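Local coordinates for ferritin heavy chain (Trichoplusia ni, PDB 1Z6O), which oxidises ferrous iron with oxygen as the heavy chain of a secreted insect ferritin, so that it can be stored as ferric mineral in a 24-chain shell, at residues A112-M115 against E116-T120; E152-K155 against G156-D159. All blocks are in the same frame, centred on the assembly; numbering follows the deposited sequence.

Contact 1. Residues A112-M115 against E116-T120; sequences ALSM and ESDVT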
loop_
_atom_site.group_PDB
_atom_site.type_symbol
_atom_site.label_atom_id
_atom_site.label_comp_id
_atom_site.label_asym_id
_atom_site.label_seq_id
_atom_site.Cartn_x
_atom_site.Cartn_y
_atom_site.Cartn_z
ATOM N N ALA M 112 -33.113 -20.311 -37.836
ATOM C CA ALA M 112 -32.185 -20.830 -36.820
ATOM C C ALA M 112 -32.932 -21.734 -35.825
ATOM O O ALA M 112 -32.435 -22.793 -35.436
ATOM C CB ALA M 112 -31.516 -19.677 -36.060
ATOM N N LEU M 113 -34.117 -21.307 -35.403
ATOM C CA LEU M 113 -34.905 -22.107 -34.459
ATOM C C LEU M 113 -35.219 -23.483 -35.065
ATOM O O LEU M 113 -35.122 -24.509 -34.396
ATOM C CB LEU M 113 -36.211 -21.377 -34.106
ATOM C CG LEU M 113 -37.221 -22.093 -33.191
ATOM C CD1 LEU M 113 -36.548 -22.506 -31.869
ATOM C CD2 LEU M 113 -38.408 -21.144 -32.920
ATOM N N SER M 114 -35.588 -23.497 -36.340
ATOM C CA SER M 114 -35.893 -24.746 -37.035
ATOM C C SER M 114 -34.640 -25.630 -37.175
ATOM O O SER M 114 -34.714 -26.852 -37.047
ATOM C CB SER M 114 -36.488 -24.421 -38.416
ATOM O OG SER M 114 -36.614 -25.594 -39.188
ATOM N N MET M 115 -33.489 -25.016 -37.446
ATOM C CA MET M 115 -32.233 -25.768 -37.547
ATOM C C MET M 115 -31.919 -26.397 -36.181
ATOM O O MET M 115 -31.519 -27.556 -36.097
ATOM C CB MET M 115 -31.052 -24.845 -37.909
ATOM C CG MET M 115 -31.098 -24.196 -39.286
ATOM S SD MET M 115 -29.808 -22.880 -39.421
ATOM C CE MET M 115 -28.332 -23.845 -38.876
ATOM N N GLU M 116 -32.073 -25.621 -35.109
ATOM C CA GLU M 116 -31.782 -26.137 -33.767
ATOM C C GLU M 116 -32.746 -27.265 -33.409
ATOM O O GLU M 116 -32.353 -28.269 -32.824
ATOM C CB GLU M 116 -31.871 -25.018 -32.718
ATOM C CG GLU M 116 -30.758 -23.966 -32.842
ATOM C CD GLU M 116 -29.350 -24.579 -32.839
ATOM O OE1 GLU M 116 -29.132 -25.596 -32.146
ATOM O OE2 GLU M 116 -28.450 -24.036 -33.523
ATOM N N SER M 117 -34.010 -27.085 -33.769
ATOM C CA SER M 117 -35.042 -28.087 -33.519
ATOM C C SER M 117 -34.654 -29.406 -34.236
ATOM O O SER M 117 -34.820 -30.506 -33.686
ATOM C CB SER M 117 -36.400 -27.533 -34.032
ATOM O OG SER M 117 -37.428 -28.476 -33.841
ATOM N N ASP M 118 -34.140 -29.303 -35.460
ATOM C CA ASP M 118 -33.697 -30.493 -36.206
ATOM C C ASP M 118 -32.499 -31.153 -35.519
ATOM O O ASP M 118 -32.396 -32.386 -35.463
ATOM C CB ASP M 118 -33.263 -30.132 -37.631
ATOM C CG ASP M 118 -34.431 -29.792 -38.531
ATOM O OD1 ASP M 118 -35.575 -30.167 -38.195
ATOM O OD2 ASP M 118 -34.197 -29.162 -39.583
ATOM N N VAL M 119 -31.577 -30.339 -35.016
ATOM C CA VAL M 119 -30.407 -30.884 -34.326
ATOM C C VAL M 119 -30.834 -31.596 -33.041
ATOM O O VAL M 119 -30.313 -32.660 -32.713
ATOM C CB VAL M 119 -29.374 -29.766 -33.997
ATOM C CG1 VAL M 119 -28.309 -30.289 -33.020
ATOM C CG2 VAL M 119 -28.707 -29.293 -35.291
ATOM N N THR M 120 -31.794 -31.023 -32.321
ATOM C CA THR M 120 -32.268 -31.641 -31.081
ATOM C C THR M 120 -32.862 -33.018 -31.373
ATOM O O THR M 120 -32.594 -33.999 -30.676
ATOM C CB THR M 120 -33.331 -30.756 -30.412
ATOM O OG1 THR M 120 -32.747 -29.482 -30.124
ATOM C CG2 THR M 120 -33.844 -31.393 -29.102
#
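A112 and E116 meet one helical turn apart in helix 105-132, where the amide of E116 donates to the carbonyl of A112 (N to O, 2.9 Å). The same i to i+4 pattern repeats from S117 N to L113 O, D118 N to S114 O and V119 N to M115 O. Side chains lean back over these carbonyls. E116 has its CG beside its own backbone N (chi1 -68°), which rests CG 3.3 Å from A112 O, and the bend at chi2 (-54°) turns the carboxylate outward from the helix, toward the interior of the bundle. V119 lays CG2 3.4 Å from M115 O. D118 OD2 stands 3.5 Å from S114 O, two acceptors side by side, so nothing is bonded there and the approach is probably mildly unfavourable. One turn on from E116, T120 OG1 donates to E116 O (3.0 Å) from above the carbonyl plane, 40° out of it, and that oxygen also receives T120 N. Further out, Y39 of helix 19-47 hydrogen-bonds E116 OE2 and Q153 of helix 139-168 meets OE1, so each carboxylate oxygen has a partner. M115 packs on Q38 and M42, while L113 meets W14 of a neighbouring subunit. Such a buried glutamate, inferred to bind the second iron, is characteristic of the diiron ferroxidase centre inside the ferritin four-helix bundle.

Contact 2. Residues E152-K155 against G156-D159; sequences EQYK and GQRD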
loop_
_atom_site.group_PDB
_atom_site.type_symbol
_atom_site.label_atom_id
_atom_site.label_comp_id
_atom_site.label_asym_id
_atom_site.label_seq_id
_atom_site.Cartn_x
_atom_site.Cartn_y
_atom_site.Cartn_z
ATOM N N GLU M 152 -27.785 -27.790 -23.847
ATOM C CA GLU M 152 -27.491 -26.636 -24.691
ATOM C C GLU M 152 -28.600 -26.423 -25.731
ATOM O O GLU M 152 -28.967 -25.281 -26.044
ATOM C CB GLU M 152 -26.149 -26.837 -25.403
ATOM C CG GLU M 152 -25.423 -25.543 -25.671
ATOM C CD GLU M 152 -24.957 -24.862 -24.384
ATOM O OE1 GLU M 152 -24.564 -23.675 -24.445
ATOM O OE2 GLU M 152 -24.980 -25.517 -23.314
ATOM N N GLN M 153 -29.127 -27.517 -26.278
ATOM C CA GLN M 153 -30.190 -27.411 -27.280
ATOM C C GLN M 153 -31.462 -26.778 -26.744
ATOM O O GLN M 153 -32.009 -25.868 -27.369
ATOM C CB GLN M 153 -30.562 -28.792 -27.850
ATOM C CG GLN M 153 -29.524 -29.391 -28.809
ATOM C CD GLN M 153 -29.101 -28.399 -29.876
ATOM O OE1 GLN M 153 -27.974 -27.907 -29.860
ATOM N NE2 GLN M 153 -30.013 -28.079 -30.798
ATOM N N TYR M 154 -31.956 -27.256 -25.601
ATOM C CA TYR M 154 -33.207 -26.707 -25.089
ATOM C C TYR M 154 -33.092 -25.253 -24.678
ATOM O O TYR M 154 -34.004 -24.467 -24.935
ATOM C CB TYR M 154 -33.764 -27.571 -23.947
ATOM C CG TYR M 154 -34.301 -28.902 -24.454
ATOM C CD1 TYR M 154 -33.668 -30.102 -24.130
ATOM C CD2 TYR M 154 -35.423 -28.952 -25.295
ATOM C CE1 TYR M 154 -34.135 -31.330 -24.635
ATOM C CE2 TYR M 154 -35.901 -30.173 -25.798
ATOM C CZ TYR M 154 -35.247 -31.356 -25.461
ATOM O OH TYR M 154 -35.709 -32.564 -25.938
ATOM N N LYS M 155 -31.977 -24.878 -24.057
ATOM C CA LYS M 155 -31.788 -23.478 -23.670
ATOM C C LYS M 155 -31.706 -22.615 -24.931
ATOM O O LYS M 155 -32.284 -21.526 -24.991
ATOM C CB LYS M 155 -30.488 -23.304 -22.871
ATOM C CG LYS M 155 -30.545 -23.876 -21.467
ATOM C CD LYS M 155 -29.253 -23.579 -20.703
ATOM C CE LYS M 155 -28.018 -24.099 -21.446
ATOM N NZ LYS M 155 -26.751 -23.891 -20.687
ATOM N N GLY M 156 -30.979 -23.107 -25.933
ATOM C CA GLY M 156 -30.820 -22.364 -27.179
ATOM C C GLY M 156 -32.132 -22.155 -27.922
ATOM O O GLY M 156 -32.380 -21.077 -28.465
ATOM N N GLN M 157 -32.968 -23.189 -27.969
ATOM C CA GLN M 157 -34.265 -23.083 -28.639
ATOM C C GLN M 157 -35.136 -22.045 -27.948
ATOM O O GLN M 157 -35.762 -21.216 -28.601
ATOM C CB GLN M 157 -35.005 -24.438 -28.623
ATOM C CG GLN M 157 -34.369 -25.466 -29.533
ATOM C CD GLN M 157 -34.968 -26.858 -29.390
ATOM O OE1 GLN M 157 -35.726 -27.163 -28.448
ATOM N NE2 GLN M 157 -34.616 -27.713 -30.310
ATOM N N ARG M 158 -35.187 -22.092 -26.619
ATOM C CA ARG M 158 -36.016 -21.138 -25.891
ATOM C C ARG M 158 -35.523 -19.717 -26.146
ATOM O O ARG M 158 -36.321 -18.791 -26.293
ATOM C CB ARG M 158 -35.995 -21.434 -24.384
ATOM C CG ARG M 158 -36.728 -20.370 -23.526
ATOM C CD ARG M 158 -38.235 -20.236 -23.865
ATOM N NE ARG M 158 -38.844 -19.169 -23.061
ATOM C CZ ARG M 158 -38.762 -17.871 -23.338
ATOM N NH1 ARG M 158 -38.111 -17.458 -24.426
ATOM N NH2 ARG M 158 -39.288 -16.974 -22.500
ATOM N N ASP M 159 -34.208 -19.544 -26.193
ATOM C CA ASP M 159 -33.651 -18.216 -26.437
ATOM C C ASP M 159 -34.054 -17.700 -27.825
ATOM O O ASP M 159 -34.541 -16.575 -27.955
ATOM C CB ASP M 159 -32.130 -18.249 -26.315
ATOM C CG ASP M 159 -31.515 -16.867 -26.464
ATOM O OD1 ASP M 159 -30.831 -16.628 -27.471
ATOM O OD2 ASP M 159 -31.734 -16.012 -25.579
#
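The shortest bond of this turn runs from Q157 N to Q153 O (2.9 Å), and Q157 CG packs against the same oxygen at 3.2 Å. With CG set beside the backbone N (chi1 -71°) and the chain extended beyond it, Q157 runs alongside Y154. Its OE1 lies 3.6 Å from Y154 CD2, approaching the ring obliquely, and the amide plane stands at 90° to the ring. This is a regular alpha-helical turn of helix 139-168, the last long helix of the ferritin four-helix bundle, continued by R158 N to Y154 O (3.1 Å) and D159 N to K155 O (3.0 Å). K155, bent once at chi3 (-56°), leans toward the preceding turn, where NZ lies 3.6 Å from E152 OE2 in a salt bridge; it also packs on M80 of a neighbouring heavy subunit. The side chains then part company. Q153 faces helix 105-132, toward the bundle interior. Y154 turns its ring to the same neighbouring heavy subunit, where R81 makes a cation-pi contact and the ring of H140 meets it. R158 reaches a ferritin light chain, its NH2 hydrogen-bonded to N63 O and N68 OD1 there.

Contact 1 and contact 2 are single turns on consecutive bundle helices, their centres 9 Å apart, and polar side chains join them directly. Q153 NE2 of contact 2 probably donates to E116 OE1 (3.0 Å) and to T120 OG1 (3.1 Å), so one amide spans both ends of the 116-120 turn. The iron lies close to both contacts: the side chains of V119 and Q153 each come about 4 Å from the bound ferric ion, which E32, E67 and H70 hold. E116 approaches E67 to about 3 Å, consistent with a shared second iron site. Q153 is thus placed as a second-shell residue and may well orient E116. On their outer sides both turns meet another heavy subunit.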